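Local coordinates for putative GntR-family transcriptional regulator (Bordetella bronchiseptica RB50, PDB 3CNV), which probably senses a small effector molecule through its UTRA ligand-binding domain and thereby regulates transcription, as in other GntR-family regulators, at residues Thr71-Leu76 and Gly90-Glu95; Glu115-Pro118 and Glu123-Arg126. One frame throughout, in Å; residues are numbered along the deposited sequence.

Two contacts in one UTRA domain show side-chain packing between a loop or turn and a short helix at the ends of strands. Contact 1 packs the loop 71-76, which follows strand 59-69, on helix 88-96 through aromatic and leucine side chains. Contact 2 is smaller: the turn 123-126, which leads into strand 127-137, lies on the start of helix 117-120. They follow one another along the chain and sit on opposite sides of its centre. Their centres are 32 Å apart and their nearest atoms about 18 Å, so neither touches the other. Both join peripheral parts of the domain, with centres about 15 and 18 Å from the centre of the chain.

Contact 1: residues Thr71-Leu76 and Gly90-Glu95; sequences THFRGL and GLFESE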
ATOM      1  N   THR C  71     -18.981  -8.501 -21.860  1.00 26.49           N
ATOM      2  CA  THR C  71     -18.553  -7.706 -23.004  1.00 28.86           C
ATOM      3  C   THR C  71     -17.089  -7.933 -23.301  1.00 29.04           C
ATOM      4  O   THR C  71     -16.737  -8.352 -24.386  1.00 31.55           O
ATOM      5  CB  THR C  71     -18.817  -6.172 -22.787  1.00 29.93           C
ATOM      6  OG1 THR C  71     -18.135  -5.670 -21.598  1.00 31.72           O
ATOM      7  CG2 THR C  71     -20.329  -5.886 -22.691  1.00 30.66           C
ATOM      8  N   HIS C  72     -16.242  -7.789 -22.301  1.00 28.78           N
ATOM      9  CA  HIS C  72     -14.791  -7.835 -22.545  1.00 28.43           C
ATOM     10  C   HIS C  72     -14.234  -9.256 -22.504  1.00 27.15           C
ATOM     11  O   HIS C  72     -13.065  -9.493 -22.807  1.00 28.18           O
ATOM     12  CB  HIS C  72     -14.056  -6.952 -21.545  1.00 28.92           C
ATOM     13  CG  HIS C  72     -14.554  -5.545 -21.519  1.00 32.97           C
ATOM     14  ND1 HIS C  72     -15.166  -4.988 -20.414  1.00 37.91           N
ATOM     15  CD2 HIS C  72     -14.560  -4.583 -22.479  1.00 37.92           C
ATOM     16  CE1 HIS C  72     -15.503  -3.738 -20.686  1.00 36.94           C
ATOM     17  NE2 HIS C  72     -15.150  -3.468 -21.933  1.00 38.41           N
ATOM     18  N   PHE C  73     -15.070 -10.207 -22.133  1.00 25.11           N
ATOM     19  CA  PHE C  73     -14.565 -11.542 -21.841  1.00 24.00           C
ATOM     20  C   PHE C  73     -15.316 -12.619 -22.593  1.00 25.58           C
ATOM     21  O   PHE C  73     -15.372 -13.794 -22.181  1.00 23.06           O
ATOM     22  CB  PHE C  73     -14.567 -11.795 -20.334  1.00 23.24           C
ATOM     23  CG  PHE C  73     -13.446 -11.097 -19.600  1.00 20.16           C
ATOM     24  CD1 PHE C  73     -12.175 -11.660 -19.549  1.00 21.44           C
ATOM     25  CD2 PHE C  73     -13.658  -9.851 -18.989  1.00 18.91           C
ATOM     26  CE1 PHE C  73     -11.147 -10.983 -18.881  1.00 22.08           C
ATOM     27  CE2 PHE C  73     -12.681  -9.214 -18.306  1.00 18.81           C
ATOM     28  CZ  PHE C  73     -11.400  -9.775 -18.260  1.00 17.87           C
ATOM     29  N   ARG C  74     -15.895 -12.191 -23.714  1.00 27.73           N
ATOM     30  CA  ARG C  74     -16.674 -13.105 -24.577  1.00 29.40           C
ATOM     31  C   ARG C  74     -15.889 -14.345 -24.960  1.00 29.67           C
ATOM     32  O   ARG C  74     -16.432 -15.439 -24.994  1.00 31.94           O
ATOM     33  CB  ARG C  74     -17.273 -12.383 -25.790  1.00 30.65           C
ATOM     34  CG  ARG C  74     -18.584 -11.730 -25.364  1.00 33.41           C
ATOM     35  CD  ARG C  74     -19.336 -11.125 -26.530  1.00 40.92           C
ATOM     36  NE  ARG C  74     -18.863  -9.769 -26.783  1.00 46.65           N
ATOM     37  CZ  ARG C  74     -17.893  -9.452 -27.643  1.00 51.32           C
ATOM     38  NH1 ARG C  74     -17.281 -10.400 -28.366  1.00 51.17           N
ATOM     39  NH2 ARG C  74     -17.537  -8.172 -27.775  1.00 52.38           N
ATOM     40  N   GLY C  75     -14.592 -14.206 -25.143  1.00 29.28           N
ATOM     41  CA  GLY C  75     -13.780 -15.349 -25.581  1.00 28.76           C
ATOM     42  C   GLY C  75     -13.508 -16.385 -24.493  1.00 28.57           C
ATOM     43  O   GLY C  75     -12.917 -17.456 -24.733  1.00 27.92           O
ATOM     44  N   LEU C  76     -13.951 -16.068 -23.281  1.00 28.24           N
ATOM     45  CA  LEU C  76     -13.562 -16.841 -22.103  1.00 28.14           C
ATOM     46  C   LEU C  76     -14.390 -18.107 -22.063  1.00 28.52           C
ATOM     47  O   LEU C  76     -15.612 -18.033 -22.026  1.00 29.63           O
ATOM     48  CB  LEU C  76     -13.706 -16.026 -20.809  1.00 28.48           C
ATOM     49  CG  LEU C  76     -13.064 -16.481 -19.483  1.00 28.22           C
ATOM     50  CD1 LEU C  76     -11.579 -16.862 -19.684  1.00 29.83           C
ATOM     51  CD2 LEU C  76     -13.178 -15.404 -18.434  1.00 29.23           C
ATOM     52  N   GLY C  90      -2.904 -13.301 -15.289  1.00 15.30           N
ATOM     53  CA  GLY C  90      -1.976 -13.371 -16.456  1.00 15.88           C
ATOM     54  C   GLY C  90      -2.750 -13.697 -17.719  1.00 16.71           C
ATOM     55  O   GLY C  90      -2.478 -13.151 -18.786  1.00 17.94           O
ATOM     56  N   LEU C  91      -3.735 -14.590 -17.605  1.00 16.53           N
ATOM     57  CA  LEU C  91      -4.619 -14.942 -18.730  1.00 17.56           C
ATOM     58  C   LEU C  91      -5.407 -13.691 -19.188  1.00 17.88           C
ATOM     59  O   LEU C  91      -5.547 -13.429 -20.368  1.00 18.78           O
ATOM     60  CB  LEU C  91      -5.624 -16.035 -18.358  1.00 17.55           C
ATOM     61  CG  LEU C  91      -6.660 -16.395 -19.434  1.00 21.19           C
ATOM     62  CD1 LEU C  91      -5.923 -17.144 -20.650  1.00 26.80           C
ATOM     63  CD2 LEU C  91      -7.858 -17.255 -18.911  1.00 25.36           C
ATOM     64  N   PHE C  92      -5.930 -12.929 -18.237  1.00 17.74           N
ATOM     65  CA  PHE C  92      -6.743 -11.769 -18.580  1.00 17.92           C
ATOM     66  C   PHE C  92      -5.868 -10.777 -19.353  1.00 18.30           C
ATOM     67  O   PHE C  92      -6.313 -10.145 -20.288  1.00 17.43           O
ATOM     68  CB  PHE C  92      -7.368 -11.084 -17.360  1.00 16.80           C
ATOM     69  CG  PHE C  92      -8.256 -11.963 -16.513  1.00 18.24           C
ATOM     70  CD1 PHE C  92      -8.827 -13.119 -17.033  1.00 18.06           C
ATOM     71  CD2 PHE C  92      -8.561 -11.585 -15.199  1.00 20.10           C
ATOM     72  CE1 PHE C  92      -9.659 -13.912 -16.255  1.00 19.87           C
ATOM     73  CE2 PHE C  92      -9.410 -12.358 -14.411  1.00 16.31           C
ATOM     74  CZ  PHE C  92      -9.969 -13.525 -14.949  1.00 19.28           C
ATOM     75  N   GLU C  93      -4.615 -10.679 -18.950  1.00 19.51           N
ATOM     76  CA  GLU C  93      -3.642  -9.783 -19.606  1.00 21.20           C
ATOM     77  C   GLU C  93      -3.336 -10.240 -21.013  1.00 21.47           C
ATOM     78  O   GLU C  93      -3.525  -9.502 -21.994  1.00 19.97           O
ATOM     79  CB  GLU C  93      -2.293  -9.682 -18.828  1.00 21.91           C
ATOM     80  CG  GLU C  93      -2.255  -8.616 -17.798  1.00 24.80           C
ATOM     81  CD  GLU C  93      -0.951  -8.535 -16.922  1.00 28.18           C
ATOM     82  OE1 GLU C  93       0.024  -9.304 -17.170  1.00 23.88           O
ATOM     83  OE2 GLU C  93      -0.954  -7.681 -15.961  1.00 27.51           O
ATOM     84  N   SER C  94      -2.860 -11.469 -21.103  1.00 20.36           N
ATOM     85  CA  SER C  94      -2.392 -11.986 -22.391  1.00 22.22           C
ATOM     86  C   SER C  94      -3.463 -12.296 -23.425  1.00 20.79           C
ATOM     87  O   SER C  94      -3.242 -12.056 -24.615  1.00 18.36           O
ATOM     88  CB  SER C  94      -1.579 -13.274 -22.206  1.00 23.45           C
ATOM     89  OG  SER C  94      -0.545 -12.907 -21.337  1.00 28.87           O
ATOM     90  N   GLU C  95      -4.595 -12.851 -22.993  1.00 19.72           N
ATOM     91  CA  GLU C  95      -5.625 -13.262 -23.975  1.00 20.63           C
ATOM     92  C   GLU C  95      -6.644 -12.170 -24.174  1.00 20.12           C
ATOM     93  O   GLU C  95      -7.260 -12.084 -25.229  1.00 19.65           O
ATOM     94  CB  GLU C  95      -6.324 -14.575 -23.593  1.00 21.77           C
ATOM     95  CG  GLU C  95      -5.369 -15.712 -23.386  1.00 26.65           C
ATOM     96  CD  GLU C  95      -4.381 -15.839 -24.549  1.00 34.31           C
ATOM     97  OE1 GLU C  95      -4.876 -15.866 -25.740  1.00 29.16           O
ATOM     98  OE2 GLU C  95      -3.131 -15.861 -24.251  1.00 33.73           O
TER
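Phe73 drives the edge of its ring toward the face of Phe92, a T-shaped (edge-to-face) pair with ring centroids 5.2 Å apart and planes at 70°. The leading atom is CE1 of Phe73, which lies 3.7 Å from CD1 of Phe92; neighbouring CZ stands above the same Phe92 face, displaced toward the rim. The two side chains cross at roughly a right angle, one reaching over from the loop and the other standing on the helix. In Phe73 the ring carbon CG is anti to the carbonyl carbon (chi1 -76°), an orientation that sends the ring across to the helix.

Leu76 makes the second touch, a methyl-to-methyl meeting in which its CD1 is 3.8 Å from CD2 of Leu91. Its other methyl, CD2, is a looser neighbour of Phe92, 4.4 Å from CE1. Here CG is anti to the backbone N (chi1 -166°), and the branch end comes nearer the helix than the start of the side chain suggests. Both loop residues are presented by one type I beta turn, closed by the hydrogen bond from Leu76 N to Phe73 O (2.9 Å), which brings the first and last residues of the turn together, and both their side chains reach the helix.

The surroundings continue the apolar layer: Leu68 of strand 59-69 packs on Phe73, Leu76 and Phe92, while Leu81 of helix 78-83 touches both leucines. Phe96 adds a further ring beside Phe73.

All four touching residues are buried and no hydrogen bond crosses between the segments. Their cohesion therefore rests on dispersion and burial of apolar surface, with the weak electrostatic preference of ring C-H groups for a pi face probably favouring the angled setting of the two phenylalanines.

Contact 2: residues Glu115-Pro118 and Glu123-Arg126; sequences EIAP and EPGR
Ala117 directs its single methyl at the peptide link between Glu123 and Pro124, and almost the whole contact is built on that one group. CB lies 3.6 Å from Pro124 N and 3.7 Å from Glu123 C, so the methyl rests against backbone atoms. The pyrrolidine ring adds a looser touch, with CG of Pro124 4.1 Å from CB of Ala117. Ala117 and Pro124 are also the closest backbone pair, their CA atoms 5.2 Å apart.

Glu123 takes part through its main chain, for its side chain sets out away from Ala117. CG lies beside both the backbone N and the carbonyl carbon (chi1 75°), and a further bend at chi2 brings the carboxylate to Arg126. There OE1 accepts the N-H of Arg126 NE at the in-plane edge of the guanidinium, a weak but nearly straight bond of 3.5 Å (N-H...O angle 175°) that forms part of a salt bridge. This link spans the turn alongside its backbone bond, from Arg126 N to Glu123 O (3.1 Å).

Ala117 is buried, whereas Glu123 and Pro124 are exposed, so the methyl forms the inner side of a partly covered joint. Val122 also packs on Ala117, and backbone hydrogen bonds between Ala112 and both Gly125 and Arg126 tie the turn to the chain just after strand 102-111.

The segment 123-126 is a type II beta turn with proline and glycine at its two central positions, Gly125 having the positive phi expected there. With the short, weakly bonded helix 117-120 it makes up the connection between the adjacent antiparallel strands 102-111 and 127-137 of the UTRA-domain sheet.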
ATOM      1  N   GLU C 115     -22.036 -24.839   2.116  1.00 21.83           N
ATOM      2  CA  GLU C 115     -21.589 -25.076   0.698  1.00 22.63           C
ATOM      3  C   GLU C 115     -20.043 -25.002   0.561  1.00 21.50           C
ATOM      4  O   GLU C 115     -19.420 -25.782  -0.178  1.00 20.23           O
ATOM      5  CB  GLU C 115     -22.238 -24.060  -0.295  1.00 24.73           C
ATOM      6  CG  GLU C 115     -21.523 -23.957  -1.718  1.00 29.88           C
ATOM      7  CD  GLU C 115     -22.084 -22.828  -2.633  1.00 35.87           C
ATOM      8  OE1 GLU C 115     -21.837 -21.615  -2.390  1.00 40.59           O
ATOM      9  OE2 GLU C 115     -22.787 -23.152  -3.615  1.00 41.24           O
ATOM     10  N   ILE C 116     -19.446 -24.043   1.274  1.00 19.51           N
ATOM     11  CA  ILE C 116     -17.997 -23.804   1.195  1.00 18.64           C
ATOM     12  C   ILE C 116     -17.167 -24.785   2.006  1.00 18.67           C
ATOM     13  O   ILE C 116     -16.108 -25.238   1.563  1.00 18.98           O
ATOM     14  CB  ILE C 116     -17.651 -22.369   1.581  1.00 19.04           C
ATOM     15  CG1 ILE C 116     -18.293 -21.417   0.565  1.00 18.70           C
ATOM     16  CG2 ILE C 116     -16.084 -22.095   1.644  1.00 17.23           C
ATOM     17  CD1 ILE C 116     -17.779 -21.595  -0.820  1.00 17.60           C
ATOM     18  N   ALA C 117     -17.676 -25.161   3.164  1.00 18.30           N
ATOM     19  CA  ALA C 117     -16.894 -25.944   4.104  1.00 19.14           C
ATOM     20  C   ALA C 117     -16.233 -27.190   3.439  1.00 20.38           C
ATOM     21  O   ALA C 117     -15.015 -27.336   3.510  1.00 20.18           O
ATOM     22  CB  ALA C 117     -17.719 -26.310   5.314  1.00 19.06           C
ATOM     23  N   PRO C 118     -17.012 -28.046   2.731  1.00 20.45           N
ATOM     24  CA  PRO C 118     -16.379 -29.250   2.171  1.00 19.64           C
ATOM     25  C   PRO C 118     -15.384 -28.944   1.039  1.00 19.15           C
ATOM     26  O   PRO C 118     -14.514 -29.732   0.741  1.00 18.03           O
ATOM     27  CB  PRO C 118     -17.559 -30.072   1.646  1.00 20.51           C
ATOM     28  CG  PRO C 118     -18.690 -29.102   1.470  1.00 21.47           C
ATOM     29  CD  PRO C 118     -18.450 -27.942   2.399  1.00 20.81           C
ATOM     30  N   GLU C 123     -15.168 -28.064   8.646  1.00 20.89           N
ATOM     31  CA  GLU C 123     -16.527 -28.201   9.162  1.00 22.08           C
ATOM     32  C   GLU C 123     -17.300 -26.907   8.991  1.00 21.05           C
ATOM     33  O   GLU C 123     -16.745 -25.832   9.103  1.00 20.33           O
ATOM     34  CB  GLU C 123     -16.510 -28.611  10.660  1.00 22.30           C
ATOM     35  CG  GLU C 123     -16.129 -27.449  11.590  1.00 26.72           C
ATOM     36  CD  GLU C 123     -14.593 -27.079  11.708  1.00 31.75           C
ATOM     37  OE1 GLU C 123     -13.682 -27.564  10.898  1.00 28.27           O
ATOM     38  OE2 GLU C 123     -14.346 -26.270  12.669  1.00 34.23           O
ATOM     39  N   PRO C 124     -18.606 -26.992   8.736  1.00 21.48           N
ATOM     40  CA  PRO C 124     -19.290 -25.696   8.692  1.00 21.77           C
ATOM     41  C   PRO C 124     -19.159 -24.923  10.001  1.00 20.09           C
ATOM     42  O   PRO C 124     -19.147 -25.494  11.110  1.00 19.05           O
ATOM     43  CB  PRO C 124     -20.753 -26.082   8.399  1.00 22.30           C
ATOM     44  CG  PRO C 124     -20.698 -27.460   7.853  1.00 23.13           C
ATOM     45  CD  PRO C 124     -19.525 -28.119   8.511  1.00 22.76           C
ATOM     46  N   GLY C 125     -19.052 -23.623   9.884  1.00 19.00           N
ATOM     47  CA  GLY C 125     -18.843 -22.784  11.071  1.00 17.88           C
ATOM     48  C   GLY C 125     -17.403 -22.378  11.275  1.00 16.79           C
ATOM     49  O   GLY C 125     -17.117 -21.414  11.981  1.00 17.15           O
ATOM     50  N   ARG C 126     -16.495 -23.086  10.605  1.00 16.18           N
ATOM     51  CA  ARG C 126     -15.028 -22.790  10.682  1.00 15.02           C
ATOM     52  C   ARG C 126     -14.737 -21.347  10.276  1.00 14.88           C
ATOM     53  O   ARG C 126     -15.272 -20.854   9.254  1.00 14.15           O
ATOM     54  CB  ARG C 126     -14.255 -23.731   9.768  1.00 15.69           C
ATOM     55  CG  ARG C 126     -12.823 -23.453   9.535  1.00 16.31           C
ATOM     56  CD  ARG C 126     -11.987 -23.655  10.762  1.00 22.33           C
ATOM     57  NE  ARG C 126     -11.399 -24.956  10.695  1.00 29.75           N
ATOM     58  CZ  ARG C 126     -10.110 -25.198  10.567  1.00 31.05           C
ATOM     59  NH1 ARG C 126      -9.215 -24.234  10.592  1.00 32.27           N
ATOM     60  NH2 ARG C 126      -9.727 -26.431  10.482  1.00 30.97           N
TER